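Local structure of spore germination protein B3 (Bacillus subtilis subsp. subtilis, 3N54) at residues 7-12 against 25-30; 84-89 against 188-193; 104-109 against 150-155; 162-167 against 184-189. The protein takes part in the germination response of spores to the mixture of L-asparagine, glucose, fructose and potassium ions, as a membrane lipoprotein. All blocks are in the same frame, centred on the assembly; numbering follows the deposited sequence.

Contact 1. Residues 7-12 against 25-30; sequences FARGLA and YQNLLP
Strands 8-15 and 21-28 form a beta hairpin, and here Leu-11 and Tyr-25 meet across it as an antiparallel non-hydrogen-bonded pair. Leu-11 CD1 stands over one face of the tyrosine ring, 3.6 Å from its centroid and 7° off the ring normal, a CH-pi contact. From the same side of the sheet, the Arg-9 guanidinium comes to the CD2-CE2 side of that ring, with NH2 3.5 Å from Tyr-25 CE2 and the two planes 10° apart. An alanine in place of Tyr-25 would probably leave Leu-11 CD1 and the Arg-9 guanidinium without the ring they pack on, and open a gap on this face. Gly-10 and Gln-26 form a hydrogen-bonded pair, with Gly-10 N to Gln-26 O at 2.9 Å and Gln-26 N to Gly-10 O at 2.8 Å. Farther on, water 1 bridges Phe-7 N and Leu-28 O, while Pro-30 CG packs on Phe-7 CD1 at 3.9 Å. Strand 46-55 pairs with the other edge of strand 21-28, and its Lys-51 makes a cation-pi contact with Tyr-25. The arrangement is that of a beta hairpin within a small three-stranded antiparallel sheet.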
loop_
_atom_site.group_PDB
_atom_site.type_symbol
_atom_site.label_atom_id
_atom_site.label_comp_id
_atom_site.label_asym_id
_atom_site.label_seq_id
_atom_site.Cartn_x
_atom_site.Cartn_y
_atom_site.Cartn_z
ATOM N N PHE A 7 -7.169 18.154 32.338
ATOM C CA PHE A 7 -8.163 17.100 32.570
ATOM C C PHE A 7 -9.564 17.423 32.066
ATOM O O PHE A 7 -10.443 16.561 32.123
ATOM C CB PHE A 7 -8.249 16.792 34.066
ATOM C CG PHE A 7 -6.925 16.482 34.691
ATOM C CD1 PHE A 7 -6.244 17.449 35.421
ATOM C CD2 PHE A 7 -6.343 15.233 34.528
ATOM C CE1 PHE A 7 -5.004 17.172 35.999
ATOM C CE2 PHE A 7 -5.105 14.946 35.101
ATOM C CZ PHE A 7 -4.435 15.921 35.836
ATOM N N ALA A 8 -9.776 18.646 31.578
ATOM C CA ALA A 8 -11.089 19.080 31.098
ATOM C C ALA A 8 -10.974 19.792 29.753
ATOM O O ALA A 8 -9.962 20.433 29.466
ATOM C CB ALA A 8 -11.742 19.993 32.124
ATOM N N ARG A 9 -12.023 19.689 28.945
ATOM C CA ARG A 9 -12.030 20.267 27.606
ATOM C C ARG A 9 -13.092 21.337 27.415
ATOM O O ARG A 9 -14.174 21.273 27.998
ATOM C CB ARG A 9 -12.212 19.163 26.556
ATOM C CG ARG A 9 -10.903 18.490 26.184
ATOM C CD ARG A 9 -11.100 17.203 25.399
ATOM N NE ARG A 9 -11.806 17.380 24.129
ATOM C CZ ARG A 9 -13.035 16.930 23.843
ATOM N NH1 ARG A 9 -13.760 16.250 24.729
ATOM N NH2 ARG A 9 -13.545 17.156 22.636
ATOM N N GLY A 10 -12.750 22.318 26.584
ATOM C CA GLY A 10 -13.646 23.400 26.215
ATOM C C GLY A 10 -13.638 23.565 24.709
ATOM O O GLY A 10 -12.827 22.950 24.018
ATOM N N LEU A 11 -14.525 24.416 24.202
ATOM C CA LEU A 11 -14.659 24.630 22.771
ATOM C C LEU A 11 -15.069 26.056 22.442
ATOM O O LEU A 11 -15.993 26.597 23.049
ATOM C CB LEU A 11 -15.702 23.676 22.199
ATOM C CG LEU A 11 -16.083 23.842 20.723
ATOM C CD1 LEU A 11 -14.871 23.632 19.808
ATOM C CD2 LEU A 11 -17.219 22.888 20.362
ATOM N N ALA A 12 -14.369 26.643 21.470
ATOM C CA ALA A 12 -14.723 27.935 20.915
ATOM C C ALA A 12 -15.292 27.689 19.528
ATOM O O ALA A 12 -14.695 26.947 18.740
ATOM C CB ALA A 12 -13.506 28.839 20.828
ATOM N N TYR A 25 -10.868 23.697 19.804
ATOM C CA TYR A 25 -10.975 22.964 21.055
ATOM C C TYR A 25 -9.913 23.474 22.023
ATOM O O TYR A 25 -8.916 24.065 21.606
ATOM C CB TYR A 25 -10.863 21.460 20.819
ATOM C CG TYR A 25 -12.109 20.892 20.182
ATOM C CD1 TYR A 25 -12.347 21.037 18.818
ATOM C CD2 TYR A 25 -13.059 20.234 20.951
ATOM C CE1 TYR A 25 -13.496 20.530 18.236
ATOM C CE2 TYR A 25 -14.210 19.720 20.380
ATOM C CZ TYR A 25 -14.422 19.868 19.022
ATOM O OH TYR A 25 -15.568 19.352 18.463
ATOM N N GLN A 26 -10.154 23.267 23.312
ATOM C CA GLN A 26 -9.312 23.828 24.365
ATOM C C GLN A 26 -9.032 22.808 25.461
ATOM O O GLN A 26 -9.925 22.081 25.894
ATOM C CB GLN A 26 -10.020 25.026 25.005
ATOM C CG GLN A 26 -10.558 26.086 24.018
ATOM C CD GLN A 26 -9.457 26.853 23.313
ATOM O OE1 GLN A 26 -9.677 27.460 22.266
ATOM N NE2 GLN A 26 -8.268 26.840 23.889
ATOM N N ASN A 27 -7.782 22.766 25.905
ATOM C CA ASN A 27 -7.378 21.930 27.014
ATOM C C ASN A 27 -7.346 22.836 28.231
ATOM O O ASN A 27 -6.422 23.633 28.399
ATOM C CB ASN A 27 -6.021 21.294 26.724
ATOM C CG ASN A 27 -6.053 20.393 25.494
ATOM O OD1 ASN A 27 -5.250 20.548 24.565
ATOM N ND2 ASN A 27 -6.993 19.465 25.474
ATOM N N LEU A 28 -8.374 22.734 29.069
ATOM C CA LEU A 28 -8.539 23.678 30.178
ATOM C C LEU A 28 -7.485 23.477 31.267
ATOM O O LEU A 28 -7.142 22.346 31.622
ATOM C CB LEU A 28 -9.951 23.588 30.770
ATOM C CG LEU A 28 -11.100 23.785 29.770
ATOM C CD1 LEU A 28 -12.429 23.695 30.487
ATOM C CD2 LEU A 28 -10.973 25.111 29.010
ATOM N N LEU A 29 -6.979 24.597 31.777
ATOM C CA LEU A 29 -5.965 24.600 32.820
ATOM C C LEU A 29 -6.588 24.091 34.113
ATOM O O LEU A 29 -7.652 24.559 34.494
ATOM C CB LEU A 29 -5.420 26.016 33.014
ATOM C CG LEU A 29 -4.218 26.191 33.941
ATOM C CD1 LEU A 29 -2.992 25.490 33.378
ATOM C CD2 LEU A 29 -3.935 27.679 34.178
ATOM N N PRO A 30 -5.956 23.107 34.773
ATOM C CA PRO A 30 -6.525 22.636 36.037
ATOM C C PRO A 30 -6.589 23.760 37.074
ATOM O O PRO A 30 -5.585 24.434 37.311
ATOM C CB PRO A 30 -5.549 21.538 36.483
ATOM C CG PRO A 30 -4.843 21.112 35.254
ATOM C CD PRO A 30 -4.787 22.307 34.357
HETATM O O HOH W 1 -7.882 20.563 33.471
HETATM O O HOH W 2 -7.767 18.526 27.839
#

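Contact 2. Residues 84-89 against 188-193; sequences NQNVDQ and GSNKLV
Asn-86 OD1 takes two hydrogen bonds at the N-cap of helix 87-94: one from Asn-190 ND2 across the contact (2.9 Å) and one, the capping bond, from Gln-89 N in the first turn (3.1 Å). The donors arrive from opposite faces of the carboxamide plane, each well out of it, and the amide planes of the two asparagines stand 88° apart. CG of Asn-86, anti to its backbone N (chi1 -177°), packs on Asn-190 CB. An alanine in place of Asn-86 would probably leave Gln-89 N uncapped and Asn-190 ND2 without this acceptor. Beside the cap, Val-87 N donates a nearly straight bond to Asn-190 O (3.2 Å, 168° at the hydrogen), which ties the start of the helix to the turn leading into strand 191-196. Asn-190 OD1 is bonded in turn to Ser-159 OG of helix 152-160, so one carboxamide joins two helices. Within the turn, Lys-191 N donates to Ser-189 OG, an ST turn. Val-87 CG2 lies 4.0 Å from Asn-190 CG, and the two side chains cross at about a right angle. Lys-191, extended beyond CG, passes Gln-85 O with its CG and ends in a weak bond from NZ to Asn-84 O at 3.4 Å.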
loop_
_atom_site.group_PDB
_atom_site.type_symbol
_atom_site.label_atom_id
_atom_site.label_comp_id
_atom_site.label_asym_id
_atom_site.label_seq_id
_atom_site.Cartn_x
_atom_site.Cartn_y
_atom_site.Cartn_z
ATOM N N ASN A 84 6.574 8.136 9.605
ATOM C CA ASN A 84 6.832 8.462 11.014
ATOM C C ASN A 84 5.881 7.846 12.044
ATOM O O ASN A 84 6.200 7.836 13.230
ATOM C CB ASN A 84 6.831 9.978 11.194
ATOM C CG ASN A 84 7.909 10.656 10.390
ATOM O OD1 ASN A 84 7.692 11.724 9.826
ATOM N ND2 ASN A 84 9.081 10.037 10.319
ATOM N N GLN A 85 4.739 7.319 11.609
ATOM C CA GLN A 85 3.724 6.833 12.558
ATOM C C GLN A 85 3.131 5.487 12.201
ATOM O O GLN A 85 2.905 5.189 11.024
ATOM C CB GLN A 85 2.576 7.831 12.639
ATOM C CG GLN A 85 2.983 9.259 12.932
ATOM C CD GLN A 85 3.718 9.410 14.255
ATOM O OE1 GLN A 85 3.584 8.581 15.163
ATOM N NE2 GLN A 85 4.500 10.478 14.369
ATOM N N ASN A 86 2.881 4.686 13.235
ATOM C CA ASN A 86 2.146 3.440 13.115
ATOM C C ASN A 86 0.788 3.776 12.505
ATOM O O ASN A 86 -0.001 4.510 13.107
ATOM C CB ASN A 86 1.990 2.794 14.495
ATOM C CG ASN A 86 1.298 1.445 14.443
ATOM O OD1 ASN A 86 0.283 1.274 13.765
ATOM N ND2 ASN A 86 1.839 0.477 15.173
ATOM N N VAL A 87 0.523 3.266 11.305
ATOM C CA VAL A 87 -0.687 3.650 10.568
ATOM C C VAL A 87 -1.968 3.153 11.246
ATOM O O VAL A 87 -2.979 3.846 11.229
ATOM C CB VAL A 87 -0.635 3.213 9.074
ATOM C CG1 VAL A 87 0.584 3.851 8.389
ATOM C CG2 VAL A 87 -0.611 1.697 8.923
ATOM N N ASP A 88 -1.914 1.970 11.844
ATOM C CA ASP A 88 -3.055 1.434 12.574
ATOM C C ASP A 88 -3.397 2.323 13.774
ATOM O O ASP A 88 -4.556 2.631 14.011
ATOM C CB ASP A 88 -2.782 0.011 13.041
ATOM C CG ASP A 88 -4.008 -0.646 13.627
ATOM O OD1 ASP A 88 -4.830 -1.154 12.837
ATOM O OD2 ASP A 88 -4.147 -0.669 14.873
ATOM N N GLN A 89 -2.374 2.750 14.504
ATOM C CA GLN A 89 -2.569 3.615 15.659
ATOM C C GLN A 89 -3.127 4.966 15.244
ATOM O O GLN A 89 -4.004 5.505 15.926
ATOM C CB GLN A 89 -1.266 3.771 16.451
ATOM C CG GLN A 89 -0.845 2.499 17.165
ATOM C CD GLN A 89 0.455 2.663 17.955
ATOM O OE1 GLN A 89 1.153 3.663 17.799
ATOM N NE2 GLN A 89 0.781 1.678 18.799
ATOM N N GLY A 188 5.375 -4.903 12.775
ATOM C CA GLY A 188 5.783 -4.365 14.066
ATOM C C GLY A 188 5.550 -2.867 14.131
ATOM O O GLY A 188 4.611 -2.407 14.782
ATOM N N SER A 189 6.405 -2.110 13.446
ATOM C CA SER A 189 6.303 -0.653 13.436
ATOM C C SER A 189 5.037 -0.183 12.732
ATOM O O SER A 189 4.460 0.842 13.089
ATOM C CB SER A 189 7.507 -0.045 12.731
ATOM O OG SER A 189 7.487 -0.374 11.351
ATOM N N ASN A 190 4.626 -0.927 11.710
ATOM C CA ASN A 190 3.464 -0.569 10.921
ATOM C C ASN A 190 3.720 0.768 10.198
ATOM O O ASN A 190 2.796 1.547 9.960
ATOM C CB ASN A 190 2.244 -0.494 11.843
ATOM C CG ASN A 190 1.014 -1.139 11.264
ATOM O OD1 ASN A 190 1.036 -1.749 10.204
ATOM N ND2 ASN A 190 -0.074 -1.015 11.984
ATOM N N LYS A 191 4.987 1.017 9.863
ATOM C CA LYS A 191 5.411 2.232 9.180
ATOM C C LYS A 191 5.812 1.935 7.747
ATOM O O LYS A 191 6.234 0.814 7.422
ATOM C CB LYS A 191 6.602 2.868 9.899
ATOM C CG LYS A 191 6.274 3.392 11.273
ATOM C CD LYS A 191 7.493 4.001 11.948
ATOM C CE LYS A 191 7.141 4.521 13.332
ATOM N NZ LYS A 191 8.289 5.202 13.980
ATOM N N LEU A 192 5.692 2.942 6.889
ATOM C CA LEU A 192 6.102 2.798 5.500
ATOM C C LEU A 192 7.623 2.936 5.448
ATOM O O LEU A 192 8.176 3.920 5.946
ATOM C CB LEU A 192 5.400 3.823 4.602
ATOM C CG LEU A 192 5.785 3.829 3.111
ATOM C CD1 LEU A 192 4.603 4.238 2.221
ATOM C CD2 LEU A 192 7.015 4.723 2.840
ATOM N N VAL A 193 8.294 1.939 4.869
ATOM C CA VAL A 193 9.764 1.928 4.796
ATOM C C VAL A 193 10.284 2.196 3.384
ATOM O O VAL A 193 11.487 2.364 3.190
ATOM C CB VAL A 193 10.354 0.605 5.326
ATOM C CG1 VAL A 193 10.049 0.445 6.822
ATOM C CG2 VAL A 193 9.836 -0.584 4.530
HETATM O O HOH W 3 7.147 6.524 16.234
#

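Contact 3. Residues 104-109 against 150-155; sequences SYLMAA and LRIGRA
Tyr-105 and Arg-151 face each other at a single backbone bridge, flanked by two nearly straight bonds: Ile-152 N to Ser-104 O (2.9 Å, 172° at the hydrogen) and Leu-106 N to Leu-150 O (2.9 Å). The bridge joins strand 105-109, at Tyr-105, to the N-cap of helix 152-160, Arg-151. Ser-104 O thus takes up the N-H of Ile-152, the first residue of the helix. The side chains of Tyr-105 and Arg-151 run side by side and point the same way. Tyr-105 CE1 lies over one face of the guanidinium, 3.2 Å from Arg-151 CZ, with ring and guanidinium planes 45° apart. Arg-151 NH2 gives Tyr-105 OH a weak bond (2.8 Å), bent to 128° at the hydrogen, and NH1 makes another weak one to Ser-103 O. On the buried side, Leu-106 CD2 meets Ala-155 CB at 3.7 Å and, more loosely, Leu-150 CD2, while Ser-104 CB touches Ile-152 CG1. Water 4 bridges Leu-106 O and Leu-150 N. The chemistry is divided: backbone bonds fix the helix start on the strand, Leu-106 packs with Leu-150 and Ala-155 on the buried side, and the arginine's charge is probably eased by two oxygens it bonds only weakly.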
loop_
_atom_site.group_PDB
_atom_site.type_symbol
_atom_site.label_atom_id
_atom_site.label_comp_id
_atom_site.label_asym_id
_atom_site.label_seq_id
_atom_site.Cartn_x
_atom_site.Cartn_y
_atom_site.Cartn_z
ATOM N N SER A 104 -14.128 0.064 3.112
ATOM C CA SER A 104 -13.481 1.359 2.899
ATOM C C SER A 104 -12.062 1.126 2.386
ATOM O O SER A 104 -11.352 0.274 2.916
ATOM C CB SER A 104 -13.419 2.174 4.191
ATOM O OG SER A 104 -14.706 2.403 4.726
ATOM N N TYR A 105 -11.648 1.878 1.370
ATOM C CA TYR A 105 -10.322 1.702 0.781
ATOM C C TYR A 105 -9.254 2.467 1.542
ATOM O O TYR A 105 -9.496 3.560 2.041
ATOM C CB TYR A 105 -10.293 2.191 -0.668
ATOM C CG TYR A 105 -11.193 1.451 -1.620
ATOM C CD1 TYR A 105 -10.825 0.216 -2.128
ATOM C CD2 TYR A 105 -12.393 2.004 -2.046
ATOM C CE1 TYR A 105 -11.641 -0.466 -3.027
ATOM C CE2 TYR A 105 -13.217 1.334 -2.939
ATOM C CZ TYR A 105 -12.838 0.098 -3.423
ATOM O OH TYR A 105 -13.655 -0.577 -4.309
ATOM N N LEU A 106 -8.060 1.891 1.593
ATOM C CA LEU A 106 -6.912 2.527 2.211
ATOM C C LEU A 106 -5.813 2.646 1.159
ATOM O O LEU A 106 -5.487 1.659 0.496
ATOM C CB LEU A 106 -6.423 1.708 3.394
ATOM C CG LEU A 106 -5.240 2.307 4.155
ATOM C CD1 LEU A 106 -5.656 3.610 4.821
ATOM C CD2 LEU A 106 -4.675 1.308 5.175
ATOM N N MET A 107 -5.251 3.846 1.006
ATOM C CA MET A 107 -4.216 4.087 0.011
ATOM C C MET A 107 -3.126 5.020 0.495
ATOM O O MET A 107 -3.304 5.758 1.463
ATOM C CB MET A 107 -4.821 4.667 -1.250
ATOM C CG MET A 107 -5.847 3.766 -1.838
ATOM S SD MET A 107 -5.926 3.950 -3.584
ATOM C CE MET A 107 -6.983 2.557 -3.988
ATOM N N ALA A 108 -2.001 4.965 -0.216
ATOM C CA ALA A 108 -0.814 5.718 0.129
ATOM C C ALA A 108 -0.545 6.782 -0.919
ATOM O O ALA A 108 -0.767 6.569 -2.110
ATOM C CB ALA A 108 0.384 4.784 0.245
ATOM N N ALA A 109 -0.086 7.939 -0.464
ATOM C CA ALA A 109 0.306 9.000 -1.369
ATOM C C ALA A 109 1.809 9.179 -1.294
ATOM O O ALA A 109 2.397 9.117 -0.221
ATOM C CB ALA A 109 -0.387 10.305 -1.000
ATOM N N LEU A 150 -6.355 -2.336 -1.363
ATOM C CA LEU A 150 -6.349 -2.686 0.047
ATOM C C LEU A 150 -7.542 -2.049 0.745
ATOM O O LEU A 150 -7.783 -0.852 0.625
ATOM C CB LEU A 150 -5.053 -2.227 0.710
ATOM C CG LEU A 150 -4.837 -2.672 2.159
ATOM C CD1 LEU A 150 -4.801 -4.189 2.256
ATOM C CD2 LEU A 150 -3.562 -2.065 2.720
ATOM N N ARG A 151 -8.295 -2.867 1.462
ATOM C CA ARG A 151 -9.427 -2.388 2.226
ATOM C C ARG A 151 -9.078 -2.416 3.707
ATOM O O ARG A 151 -8.243 -3.203 4.147
ATOM C CB ARG A 151 -10.666 -3.219 1.907
ATOM C CG ARG A 151 -11.094 -3.029 0.458
ATOM C CD ARG A 151 -12.185 -3.975 0.023
ATOM N NE ARG A 151 -12.351 -3.946 -1.434
ATOM C CZ ARG A 151 -13.182 -3.145 -2.108
ATOM N NH1 ARG A 151 -13.956 -2.260 -1.480
ATOM N NH2 ARG A 151 -13.236 -3.230 -3.434
ATOM N N ILE A 152 -9.698 -1.506 4.448
ATOM C CA ILE A 152 -9.522 -1.369 5.892
ATOM C C ILE A 152 -9.608 -2.701 6.634
ATOM O O ILE A 152 -8.834 -2.946 7.547
ATOM C CB ILE A 152 -10.579 -0.384 6.466
ATOM C CG1 ILE A 152 -10.120 1.057 6.249
ATOM C CG2 ILE A 152 -10.825 -0.633 7.947
ATOM C CD1 ILE A 152 -8.868 1.420 7.011
ATOM N N GLY A 153 -10.551 -3.549 6.234
ATOM C CA GLY A 153 -10.720 -4.866 6.843
ATOM C C GLY A 153 -9.419 -5.644 6.864
ATOM O O GLY A 153 -8.943 -6.056 7.933
ATOM N N ARG A 154 -8.826 -5.805 5.687
ATOM C CA ARG A 154 -7.578 -6.539 5.553
ATOM C C ARG A 154 -6.384 -5.827 6.176
ATOM O O ARG A 154 -5.611 -6.450 6.907
ATOM C CB ARG A 154 -7.276 -6.822 4.085
ATOM C CG ARG A 154 -8.111 -7.936 3.512
ATOM C CD ARG A 154 -7.621 -8.336 2.127
ATOM N NE ARG A 154 -8.171 -9.633 1.739
ATOM C CZ ARG A 154 -7.528 -10.798 1.821
ATOM N NH1 ARG A 154 -8.150 -11.910 1.439
ATOM N NH2 ARG A 154 -6.270 -10.869 2.265
ATOM N N ALA A 155 -6.223 -4.540 5.873
ATOM C CA ALA A 155 -5.068 -3.779 6.362
ATOM C C ALA A 155 -4.971 -3.847 7.887
ATOM O O ALA A 155 -3.901 -4.079 8.436
ATOM C CB ALA A 155 -5.122 -2.334 5.889
HETATM O O HOH W 4 -4.212 0.144 -1.398
#

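Contact 4. Residues 162-167 against 184-189; sequences GYSYLI and IIKRGS
Arg-187 packs back against residues 162-164 along its whole length. Arg-187 CB is 3.3 Å from Gly-162 O and also touches Ser-164 OG. A chi1 of 74° puts CG on the side of these same two oxygens, and CD stays beside them. Bends farther out bring Arg-187 NE to Gly-162 O, to which it donates at 3.0 Å. NH2 adds a weak bond to that oxygen, which lies near the guanidinium plane, while Ser-164 N sits over the centre of one guanidinium face. NH1 turns to a salt bridge with Asp-326. The backbone is held too, Arg-187 N donating to Ser-164 OG (2.8 Å), which is also bonded to Thr-301. Gly-162, with positive phi, is the C-prime residue of the Schellman motif that ends helix 152-160, so Arg-187 grips the chain as it leaves that helix.

Tyr-165 and Ile-185 then pair by two backbone bonds, Tyr-165 N to Ile-185 O at 3.0 Å and Ile-185 N to Tyr-165 O at 2.9 Å. Ile-185 CB lies over one face of the Tyr-165 ring, offset toward the rim, in a CH-pi contact 3.9 Å from the centroid, and its CG1 also meets Ile-167 CG2. On the sheet's other face, Leu-166 CD2 touches Ile-184 CG1 (3.8 Å). This is the open end of an antiparallel beta hairpin, strands 165-172 and 177-186, within a mixed five-stranded sheet.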
loop_
_atom_site.group_PDB
_atom_site.type_symbol
_atom_site.label_atom_id
_atom_site.label_comp_id
_atom_site.label_asym_id
_atom_site.label_seq_id
_atom_site.Cartn_x
_atom_site.Cartn_y
_atom_site.Cartn_z
ATOM N N GLY A 162 0.998 -8.896 12.703
ATOM C CA GLY A 162 2.437 -8.804 12.469
ATOM C C GLY A 162 2.907 -9.061 11.046
ATOM O O GLY A 162 3.997 -9.590 10.841
ATOM N N TYR A 163 2.098 -8.682 10.064
ATOM C CA TYR A 163 2.470 -8.849 8.660
ATOM C C TYR A 163 2.939 -7.552 8.046
ATOM O O TYR A 163 2.396 -6.490 8.346
ATOM C CB TYR A 163 1.295 -9.359 7.833
ATOM C CG TYR A 163 1.010 -10.820 8.023
ATOM C CD1 TYR A 163 1.676 -11.784 7.268
ATOM C CD2 TYR A 163 0.086 -11.245 8.959
ATOM C CE1 TYR A 163 1.419 -13.132 7.445
ATOM C CE2 TYR A 163 -0.177 -12.580 9.139
ATOM C CZ TYR A 163 0.490 -13.522 8.380
ATOM O OH TYR A 163 0.220 -14.853 8.564
ATOM N N SER A 164 3.973 -7.651 7.213
ATOM C CA SER A 164 4.350 -6.570 6.324
ATOM C C SER A 164 3.445 -6.719 5.110
ATOM O O SER A 164 3.014 -7.824 4.783
ATOM C CB SER A 164 5.817 -6.653 5.915
ATOM O OG SER A 164 6.682 -6.365 7.000
ATOM N N TYR A 165 3.145 -5.616 4.440
ATOM C CA TYR A 165 2.244 -5.659 3.290
ATOM C C TYR A 165 2.394 -4.439 2.397
ATOM O O TYR A 165 3.054 -3.459 2.759
ATOM C CB TYR A 165 0.785 -5.783 3.756
ATOM C CG TYR A 165 0.331 -4.669 4.665
ATOM C CD1 TYR A 165 0.566 -4.728 6.033
ATOM C CD2 TYR A 165 -0.334 -3.556 4.160
ATOM C CE1 TYR A 165 0.151 -3.708 6.876
ATOM C CE2 TYR A 165 -0.750 -2.526 4.995
ATOM C CZ TYR A 165 -0.507 -2.610 6.351
ATOM O OH TYR A 165 -0.916 -1.596 7.188
ATOM N N LEU A 166 1.776 -4.517 1.224
ATOM C CA LEU A 166 1.806 -3.430 0.271
ATOM C C LEU A 166 0.477 -2.678 0.282
ATOM O O LEU A 166 -0.571 -3.237 0.579
ATOM C CB LEU A 166 2.099 -3.956 -1.134
ATOM C CG LEU A 166 3.432 -4.682 -1.364
ATOM C CD1 LEU A 166 3.510 -5.226 -2.792
ATOM C CD2 LEU A 166 4.631 -3.783 -1.063
ATOM N N ILE A 167 0.552 -1.400 -0.054
ATOM C CA ILE A 167 -0.596 -0.533 -0.178
ATOM C C ILE A 167 -0.439 0.250 -1.484
ATOM O O ILE A 167 0.624 0.806 -1.737
ATOM C CB ILE A 167 -0.669 0.414 1.024
ATOM C CG1 ILE A 167 -1.817 1.412 0.873
ATOM C CG2 ILE A 167 0.641 1.152 1.186
ATOM C CD1 ILE A 167 -2.030 2.272 2.121
ATOM N N ILE A 184 5.427 0.239 0.995
ATOM C CA ILE A 184 5.785 -0.966 1.729
ATOM C C ILE A 184 5.650 -0.683 3.217
ATOM O O ILE A 184 6.400 0.123 3.757
ATOM C CB ILE A 184 7.235 -1.408 1.431
ATOM C CG1 ILE A 184 7.478 -1.530 -0.075
ATOM C CG2 ILE A 184 7.542 -2.731 2.123
ATOM C CD1 ILE A 184 8.955 -1.616 -0.444
ATOM N N ILE A 185 4.690 -1.334 3.871
ATOM C CA ILE A 185 4.463 -1.167 5.301
ATOM C C ILE A 185 5.125 -2.323 6.036
ATOM O O ILE A 185 4.835 -3.489 5.767
ATOM C CB ILE A 185 2.949 -1.131 5.659
ATOM C CG1 ILE A 185 2.186 -0.154 4.755
ATOM C CG2 ILE A 185 2.753 -0.759 7.116
ATOM C CD1 ILE A 185 2.722 1.264 4.778
ATOM N N LYS A 186 6.029 -2.004 6.955
ATOM C CA LYS A 186 6.781 -3.031 7.662
ATOM C C LYS A 186 6.069 -3.474 8.935
ATOM O O LYS A 186 5.443 -2.669 9.622
ATOM C CB LYS A 186 8.182 -2.527 7.992
ATOM C CG LYS A 186 9.119 -3.603 8.538
ATOM C CD LYS A 186 10.543 -3.117 8.499
ATOM C CE LYS A 186 11.544 -4.191 8.877
ATOM N NZ LYS A 186 12.902 -3.794 8.349
ATOM N N ARG A 187 6.186 -4.763 9.236
ATOM C CA ARG A 187 5.561 -5.367 10.410
ATOM C C ARG A 187 6.125 -4.769 11.688
ATOM O O ARG A 187 7.218 -4.199 11.687
ATOM C CB ARG A 187 5.773 -6.883 10.399
ATOM C CG ARG A 187 7.195 -7.357 10.759
ATOM C CD ARG A 187 7.708 -8.419 9.780
ATOM N NE ARG A 187 6.678 -9.396 9.436
ATOM C CZ ARG A 187 6.598 -10.059 8.281
ATOM N NH1 ARG A 187 7.484 -9.874 7.311
ATOM N NH2 ARG A 187 5.596 -10.907 8.089
ATOM N N GLY A 188 5.375 -4.903 12.775
ATOM C CA GLY A 188 5.783 -4.365 14.066
ATOM C C GLY A 188 5.550 -2.867 14.131
ATOM O O GLY A 188 4.611 -2.407 14.782
ATOM N N SER A 189 6.405 -2.110 13.446
ATOM C CA SER A 189 6.303 -0.653 13.436
ATOM C C SER A 189 5.037 -0.183 12.732
ATOM O O SER A 189 4.460 0.842 13.089
ATOM C CB SER A 189 7.507 -0.045 12.731
ATOM O OG SER A 189 7.487 -0.374 11.351
#

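In the fold
Contact 1 comes first along the chain and stands apart, in a three-stranded antiparallel sheet, its centre 30 to 37 Å from those of the others. Contacts 2, 3 and 4 gather on one mixed sheet, ordered 74-77, 105-109, 165-172, 177-186, 191-196. Contacts 2 and 4, centres about 8 Å apart, share Gly-188 and Ser-189, between neighbouring strands 177-186 and 191-196. Contact 3, its centre about 14 Å from contact 2 and 13 Å from contact 4, falls in sequence between the segments of contact 2; it touches contact 4 through Leu-150 on Tyr-165 and Ile-167 on strand 105-109. Helix 152-160 leads from contact 3 into contact 4. The five-stranded sheet thus gathers segments from across residues 84-193.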